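Local atomic coordinates of triosephosphate isomerase (Toxoplasma gondii, PDB entry 5UPR), a protein that probably interconverts D-glyceraldehyde 3-phosphate and dihydroxyacetone phosphate, a step shared by glycolysis and gluconeogenesis, as a homodimer of TIM-barrel subunits. Residues Glu40-Val45 with Ser256-Ala261; Pro96-Gly101 with Arg125-Glu130; Leu100-Arg105 with Trp182-Gly187. All blocks are in the same frame, centred on the assembly; numbering follows the deposited sequence.

Contact 1 of 3, residues Glu40-Val45 with Ser256-Ala261; sequences EQVDVV and SIIDAA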
# COMPACT_ATOMS: atom_id res chain seq x y z
N GLU A 40 3.93 -22.15 21.68
CA GLU A 40 2.75 -22.15 22.58
C GLU A 40 2.63 -20.90 23.49
O GLU A 40 1.54 -20.39 23.68
CB GLU A 40 2.68 -23.43 23.42
CG GLU A 40 2.24 -24.67 22.65
CD GLU A 40 0.74 -24.73 22.39
OE1 GLU A 40 0.15 -25.75 22.78
OE2 GLU A 40 0.15 -23.77 21.81
N GLN A 41 3.75 -20.41 24.01
CA GLN A 41 3.74 -19.32 24.95
C GLN A 41 3.82 -17.89 24.35
O GLN A 41 3.86 -16.92 25.07
CB GLN A 41 4.93 -19.49 25.90
CG GLN A 41 5.10 -20.84 26.55
CD GLN A 41 5.94 -20.69 27.82
OE1 GLN A 41 5.43 -20.16 28.81
NE2 GLN A 41 7.23 -21.08 27.78
N VAL A 42 3.83 -17.79 23.02
CA VAL A 42 4.14 -16.56 22.30
C VAL A 42 3.14 -16.38 21.15
O VAL A 42 2.89 -17.31 20.37
CB VAL A 42 5.57 -16.67 21.75
CG1 VAL A 42 5.92 -15.43 20.94
CG2 VAL A 42 6.59 -16.86 22.89
N ASP A 43 2.55 -15.20 21.06
CA ASP A 43 1.82 -14.79 19.84
C ASP A 43 2.89 -14.38 18.81
O ASP A 43 3.74 -13.51 19.07
CB ASP A 43 0.96 -13.57 20.16
CG ASP A 43 -0.16 -13.87 21.14
OD1 ASP A 43 -0.64 -15.02 21.14
OD2 ASP A 43 -0.55 -13.00 21.94
N VAL A 44 2.89 -15.02 17.67
CA VAL A 44 3.77 -14.70 16.59
C VAL A 44 2.95 -14.07 15.44
O VAL A 44 1.97 -14.63 15.00
CB VAL A 44 4.56 -15.90 16.11
CG1 VAL A 44 5.42 -15.57 14.90
CG2 VAL A 44 5.43 -16.46 17.25
N VAL A 45 3.41 -12.90 14.96
CA VAL A 45 2.73 -12.27 13.80
C VAL A 45 3.78 -11.96 12.72
O VAL A 45 4.84 -11.43 13.06
CB VAL A 45 1.99 -11.00 14.26
CG1 VAL A 45 1.39 -10.23 13.07
CG2 VAL A 45 0.90 -11.33 15.27
N SER A 256 15.07 -18.02 16.54
CA SER A 256 15.80 -17.76 17.80
C SER A 256 15.19 -16.62 18.61
O SER A 256 15.21 -16.68 19.83
CB SER A 256 17.26 -17.42 17.60
OG SER A 256 17.85 -18.26 16.64
N ILE A 257 14.67 -15.58 17.95
CA ILE A 257 14.10 -14.44 18.67
C ILE A 257 12.80 -14.86 19.33
O ILE A 257 12.58 -14.52 20.47
CB ILE A 257 13.93 -13.21 17.78
CG1 ILE A 257 15.28 -12.68 17.32
CG2 ILE A 257 13.18 -12.08 18.52
CD1 ILE A 257 15.26 -11.77 16.08
N ILE A 258 11.97 -15.64 18.62
CA ILE A 258 10.73 -16.18 19.19
C ILE A 258 11.04 -16.98 20.44
O ILE A 258 10.41 -16.79 21.49
CB ILE A 258 9.96 -17.10 18.17
CG1 ILE A 258 9.41 -16.28 17.00
CG2 ILE A 258 8.85 -17.90 18.87
CD1 ILE A 258 9.04 -17.13 15.79
N ASP A 259 12.03 -17.86 20.34
CA ASP A 259 12.48 -18.64 21.50
C ASP A 259 12.95 -17.79 22.70
O ASP A 259 12.75 -18.15 23.81
CB ASP A 259 13.55 -19.60 21.05
CG ASP A 259 13.67 -20.78 21.99
OD1 ASP A 259 12.64 -21.42 22.35
OD2 ASP A 259 14.81 -21.05 22.36
N ALA A 260 13.55 -16.64 22.45
CA ALA A 260 13.95 -15.71 23.52
C ALA A 260 12.79 -15.05 24.27
O ALA A 260 12.95 -14.68 25.41
CB ALA A 260 14.86 -14.62 22.99
N ALA A 261 11.64 -14.85 23.61
CA ALA A 261 10.47 -14.26 24.23
C ALA A 261 9.60 -15.26 25.12
O ALA A 261 8.40 -15.25 25.13
CB ALA A 261 9.62 -13.60 23.18

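Contact 2 of 3, residues Pro96-Gly101 with Arg125-Glu130; sequences PWVVLG and RAALNE. With SO4 (sulfate ion), chain F.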
# COMPACT_ATOMS: atom_id res chain seq x y z
N PRO A 96 -5.80 -10.70 10.45
CA PRO A 96 -6.22 -10.17 11.77
C PRO A 96 -5.42 -8.98 12.29
O PRO A 96 -5.94 -8.30 13.18
CB PRO A 96 -6.08 -11.36 12.72
CG PRO A 96 -5.15 -12.31 12.02
CD PRO A 96 -5.14 -12.02 10.56
N TRP A 97 -4.24 -8.68 11.72
CA TRP A 97 -3.36 -7.66 12.25
C TRP A 97 -2.93 -6.66 11.19
O TRP A 97 -2.80 -7.00 10.02
CB TRP A 97 -2.07 -8.27 12.85
CG TRP A 97 -2.28 -8.97 14.12
CD1 TRP A 97 -2.62 -10.27 14.25
CD2 TRP A 97 -2.15 -8.46 15.45
NE1 TRP A 97 -2.74 -10.61 15.56
CE2 TRP A 97 -2.50 -9.52 16.33
CE3 TRP A 97 -1.83 -7.22 15.99
CZ2 TRP A 97 -2.52 -9.38 17.71
CZ3 TRP A 97 -1.86 -7.05 17.38
CH2 TRP A 97 -2.18 -8.13 18.21
N VAL A 98 -2.63 -5.45 11.65
CA VAL A 98 -1.96 -4.45 10.85
C VAL A 98 -0.84 -3.75 11.66
O VAL A 98 -1.00 -3.54 12.87
CB VAL A 98 -2.91 -3.37 10.33
CG1 VAL A 98 -3.81 -4.01 9.30
CG2 VAL A 98 -3.71 -2.65 11.41
N VAL A 99 0.22 -3.36 10.96
CA VAL A 99 1.27 -2.49 11.49
C VAL A 99 0.95 -1.07 11.10
O VAL A 99 0.71 -0.79 9.90
CB VAL A 99 2.64 -2.88 10.91
CG1 VAL A 99 3.74 -1.97 11.47
CG2 VAL A 99 2.95 -4.41 11.18
N LEU A 100 0.92 -0.15 12.09
CA LEU A 100 0.61 1.27 11.80
C LEU A 100 1.61 2.18 12.44
O LEU A 100 2.11 1.92 13.57
CB LEU A 100 -0.79 1.58 12.32
CG LEU A 100 -1.93 1.00 11.46
CD1 LEU A 100 -3.30 1.36 12.02
CD2 LEU A 100 -1.83 1.54 10.03
N GLY A 101 1.90 3.28 11.77
CA GLY A 101 2.87 4.24 12.23
C GLY A 101 4.34 3.90 12.31
O GLY A 101 5.08 4.54 13.04
N ARG A 125 -7.74 4.28 14.57
CA ARG A 125 -9.17 4.30 14.85
C ARG A 125 -9.98 3.51 13.80
O ARG A 125 -10.89 2.76 14.15
CB ARG A 125 -9.70 5.74 14.87
CG ARG A 125 -11.19 5.91 15.05
CD ARG A 125 -11.62 5.21 16.35
NE ARG A 125 -13.07 5.19 16.62
CZ ARG A 125 -13.78 6.05 17.35
NH1 ARG A 125 -13.21 7.05 18.03
NH2 ARG A 125 -15.08 5.94 17.35
N ALA A 126 -9.66 3.74 12.53
CA ALA A 126 -10.35 3.07 11.44
C ALA A 126 -10.16 1.55 11.50
O ALA A 126 -11.11 0.77 11.32
CB ALA A 126 -9.86 3.60 10.12
N ALA A 127 -8.92 1.14 11.80
CA ALA A 127 -8.57 -0.28 11.91
C ALA A 127 -9.33 -0.95 13.06
O ALA A 127 -9.94 -2.03 12.90
CB ALA A 127 -7.08 -0.42 12.09
N LEU A 128 -9.29 -0.31 14.23
CA LEU A 128 -10.01 -0.86 15.40
C LEU A 128 -11.50 -0.89 15.19
O LEU A 128 -12.16 -1.87 15.57
CB LEU A 128 -9.65 -0.04 16.64
CG LEU A 128 -8.22 -0.01 17.14
CD1 LEU A 128 -8.11 1.00 18.29
CD2 LEU A 128 -7.77 -1.44 17.50
N ASN A 129 -12.07 0.16 14.59
CA ASN A 129 -13.51 0.17 14.22
C ASN A 129 -13.88 -1.04 13.37
O ASN A 129 -14.97 -1.48 13.46
CB ASN A 129 -13.93 1.39 13.42
CG ASN A 129 -14.01 2.69 14.24
OD1 ASN A 129 -13.97 2.70 15.50
ND2 ASN A 129 -14.13 3.81 13.50
N GLU A 130 -12.99 -1.54 12.52
CA GLU A 130 -13.31 -2.70 11.68
C GLU A 130 -12.87 -4.04 12.29
O GLU A 130 -12.80 -5.02 11.57
CB GLU A 130 -12.68 -2.53 10.30
CG GLU A 130 -13.26 -1.37 9.52
CD GLU A 130 -14.70 -1.56 9.06
OE1 GLU A 130 -15.17 -2.73 8.87
OE2 GLU A 130 -15.34 -0.52 8.86
S SO4 F . -15.58 9.03 19.47
O1 SO4 F . -14.86 7.87 20.05
O2 SO4 F . -16.49 8.52 18.42
O3 SO4 F . -16.38 9.61 20.58
O4 SO4 F . -14.64 10.05 18.94

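Contact 3 of 3, residues Leu100-Arg105 with Trp182-Gly187; sequences LGHSER and WAIGTG. With SO4 (sulfate ion), chain E.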
# COMPACT_ATOMS: atom_id res chain seq x y z
N LEU A 100 0.92 -0.15 12.09
CA LEU A 100 0.61 1.27 11.80
C LEU A 100 1.61 2.18 12.44
O LEU A 100 2.11 1.92 13.57
CB LEU A 100 -0.79 1.58 12.32
CG LEU A 100 -1.93 1.00 11.46
CD1 LEU A 100 -3.30 1.36 12.02
CD2 LEU A 100 -1.83 1.54 10.03
N GLY A 101 1.90 3.28 11.77
CA GLY A 101 2.87 4.24 12.23
C GLY A 101 4.34 3.90 12.31
O GLY A 101 5.08 4.54 13.04
N HIS A 102 4.78 2.92 11.52
CA HIS A 102 6.18 2.63 11.41
C HIS A 102 6.96 3.91 11.10
O HIS A 102 6.49 4.71 10.25
CB HIS A 102 6.46 1.56 10.36
CG HIS A 102 7.81 0.92 10.53
ND1 HIS A 102 8.95 1.47 10.04
CD2 HIS A 102 8.18 -0.18 11.24
CE1 HIS A 102 9.97 0.71 10.40
NE2 HIS A 102 9.54 -0.30 11.12
N SER A 103 8.12 4.05 11.67
CA SER A 103 8.91 5.29 11.43
C SER A 103 9.24 5.52 9.95
O SER A 103 9.34 6.68 9.51
CB SER A 103 10.23 5.38 12.24
OG SER A 103 10.92 4.22 11.97
N GLU A 104 9.37 4.45 9.20
CA GLU A 104 9.61 4.62 7.74
C GLU A 104 8.40 5.32 7.06
O GLU A 104 8.62 6.20 6.22
CB GLU A 104 10.01 3.30 7.07
CG GLU A 104 11.33 2.75 7.59
CD GLU A 104 11.49 1.25 7.52
OE1 GLU A 104 10.63 0.57 6.89
OE2 GLU A 104 12.56 0.75 8.06
N ARG A 105 7.18 5.02 7.49
CA ARG A 105 5.97 5.64 6.93
C ARG A 105 5.72 7.01 7.56
O ARG A 105 5.18 7.87 6.88
CB ARG A 105 4.73 4.75 7.11
CG ARG A 105 4.87 3.35 6.47
CD ARG A 105 3.53 2.75 6.16
NE ARG A 105 2.77 3.57 5.18
CZ ARG A 105 3.01 3.65 3.86
NH1 ARG A 105 3.93 2.87 3.27
NH2 ARG A 105 2.24 4.41 3.11
N TRP A 182 16.81 5.78 16.02
CA TRP A 182 18.24 5.56 16.00
C TRP A 182 18.70 4.11 16.04
O TRP A 182 19.84 3.85 15.70
CB TRP A 182 18.94 6.35 17.11
CG TRP A 182 18.37 6.20 18.49
CD1 TRP A 182 17.53 7.07 19.11
CD2 TRP A 182 18.68 5.19 19.46
NE1 TRP A 182 17.23 6.63 20.37
CE2 TRP A 182 17.94 5.48 20.61
CE3 TRP A 182 19.42 4.02 19.43
CZ2 TRP A 182 17.93 4.65 21.76
CZ3 TRP A 182 19.46 3.19 20.61
CH2 TRP A 182 18.72 3.49 21.73
N ALA A 183 17.82 3.18 16.44
CA ALA A 183 18.08 1.73 16.40
C ALA A 183 17.66 1.00 15.15
O ALA A 183 17.95 -0.20 15.03
CB ALA A 183 17.36 1.04 17.55
N ILE A 184 16.94 1.67 14.23
CA ILE A 184 16.42 1.01 13.09
C ILE A 184 17.45 0.90 11.96
O ILE A 184 17.88 1.92 11.41
CB ILE A 184 15.12 1.65 12.59
CG1 ILE A 184 14.01 1.54 13.64
CG2 ILE A 184 14.62 0.86 11.35
CD1 ILE A 184 12.79 2.35 13.38
N GLY A 185 17.88 -0.34 11.64
CA GLY A 185 18.83 -0.54 10.53
C GLY A 185 20.26 -0.13 10.80
O GLY A 185 21.11 -0.32 9.94
N THR A 186 20.58 0.36 11.99
CA THR A 186 21.87 0.94 12.31
C THR A 186 22.81 -0.00 13.04
O THR A 186 23.97 0.32 13.23
CB THR A 186 21.68 2.17 13.22
OG1 THR A 186 20.90 1.79 14.34
CG2 THR A 186 20.97 3.30 12.44
N GLY A 187 22.29 -1.12 13.55
CA GLY A 187 23.05 -1.96 14.47
C GLY A 187 23.14 -1.42 15.92
O GLY A 187 23.74 -2.09 16.79
S SO4 E . 16.34 -3.98 12.13
O1 SO4 E . 16.10 -4.19 10.72
O2 SO4 E . 17.16 -5.02 12.77
O3 SO4 E . 14.99 -4.10 12.72
O4 SO4 E . 16.77 -2.63 12.56

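Contact 1 of 3, residues Glu40-Val45 with Ser256-Ala261
Val42 and Val44 meet Ile258 and Ala261 through torsions that repeat along the strand: in each valine CG1 stands anti to the backbone N (chi1 178° in Val42, 176° in Val44), which places CG2 beside that nitrogen. Ile258 fills the same two positions with its branches exchanged: the longer CG1 is anti to the carbonyl carbon (chi1 -68°) and CG2 anti to N, and the extended chain carries CD1 to the strand. The evidence for close packing lies first at Val44. Val44 CG2 lies 4.0 Å from Ile258 CD1, and Val44 CG1 touches the same methyl at an equal 4.0 Å, so CD1 bears on both branches of the valine. The two side chains cross at about a right angle. Two residues earlier on the strand, Val42 CG1 reaches Ile258 CG2 at 4.4 Å, a looser contact. Val42 CG2 instead faces the end of the helix, where it lies 3.3 Å from Ala261 O and 4.1 Å from Ile258 O. These are methyl-to-carbonyl contacts, and no hydrogen bond spans the two segments. Ala261 CB adds a marginal apolar touch, 4.5 Å from Val42 CG2. Ala261 is the first residue past the helix, and its N still bonds to Ile257 O. All four touching residues are buried. Alternation along the strand separates the chemistry: Val42 and Val44 point at the helix, while Asp43, between them, forms salt bridges with Arg9 and Arg219. Val42 and Ala261 both also touch Val12, which places strand 10-15 beside this interface. Helix 253-260 thus reaches past the first strand to strand 42-47: the last helix packs on the outside of the first strands, where the TIM barrel closes.

Contact 2 of 3, residues Pro96-Gly101 with Arg125-Glu130
Ala127 is the residue of helix 117-129 that meets Val98 and Leu100, and the segment around it divides into solvent-side and barrel-side positions. Arg125, at its start, points away from the strand. A bend at chi2 (57°) brings its NE to Asn129 OD1, one turn on, at 2.9 Å and an N-H...O angle of 159°. The acceptor lies close to the guanidinium plane, and this bond limits rotation of the group. At the guanidinium edge, Arg125 NH1 donates to sulfate O1 at 2.7 Å and Arg125 NH2 to sulfate O2 at 3.1 Å; NH1 also bonds to Ala164 O. The sulfate is probably from the crystallisation liquor. Ala126 packs on Pro87. Ala127 follows, its CB 4.1 Å from Val98 CG2 and 4.2 Å from Leu100 CD1. With Val98 CG1 anti to the carbonyl carbon (chi1 -69°), CG2 falls between N and the carbonyl carbon and is directed at the alanine, so the one CB touches two alternate residues of the strand. Leu128 leans on Val165. Asn129 ND2 and Glu130 OE2 both bond to the Gln76 amide, one to its oxygen and the other to its nitrogen, where the helix ends. A single alanine of helix 117-129, which comes after the short helix 103-107, set against two side chains of strand 97-100 is the packing of a beta-alpha unit in a TIM barrel.

Contact 3 of 3, residues Leu100-Arg105 with Trp182-Gly187
Gly185 N, next to the Ile184 that spans this contact, donates to sulfate O4 over 2.7 Å at an N-H...O angle of 161°. Ser225 N and Gly247 N bind the same ion, so backbone amides from three loops grip it. Ile184, extended beyond CG1 (chi2 169°), projects from this loop onto the start of helix 103-107. Its CG2 lies 3.9 Å from Glu104 OE2, and the two side chains are set at a slant to each other. Ile184 CD1 reaches Ser103 CB at 4.1 Å and, less closely, His102 CE1 at 4.4 Å. The helix start is held by the N-cap His102: ND1 accepts from Glu104 N at 3.1 Å, with a nearly straight angle of 167°, which limits the rotation of the imidazole. Glu104 OE1 bonds to Thr82 OG1 of the second subunit, while OE2 forms a salt bridge with Lys17. Within the other segment, Thr186 OG1 donates to Trp182 O at 2.7 Å, bracing the turn. The sulfate, probably from the crystallisation liquor, sits much as the substrate phosphate probably would, consistent with the flexible active-site loop (loop 6) of the triosephosphate isomerase TIM barrel.

How the contacts relate
All three contacts lie within the triosephosphate isomerase domain, the part of a longer protein that this chain represents. Contacts 1 and 2 are buried, apolar helix-on-strand packings of the same barrel sheet, on opposite sides of the chain's centre; they meet where Val45 CG2 touches Trp97 NE1 at 3.7 Å. Contact 1 joins elements far apart in sequence, contact 2 near ones. Contact 3 shares Leu100 and Gly101 with contact 2 but is partly buried, beyond the strand end, between the start of helix 103-107 and a loop. There an isoleucine packs on mixed side chains, and polar bonds run to an amide-held sulfate and the second subunit, whereas the sulfate of contact 2 sits on an exposed arginine.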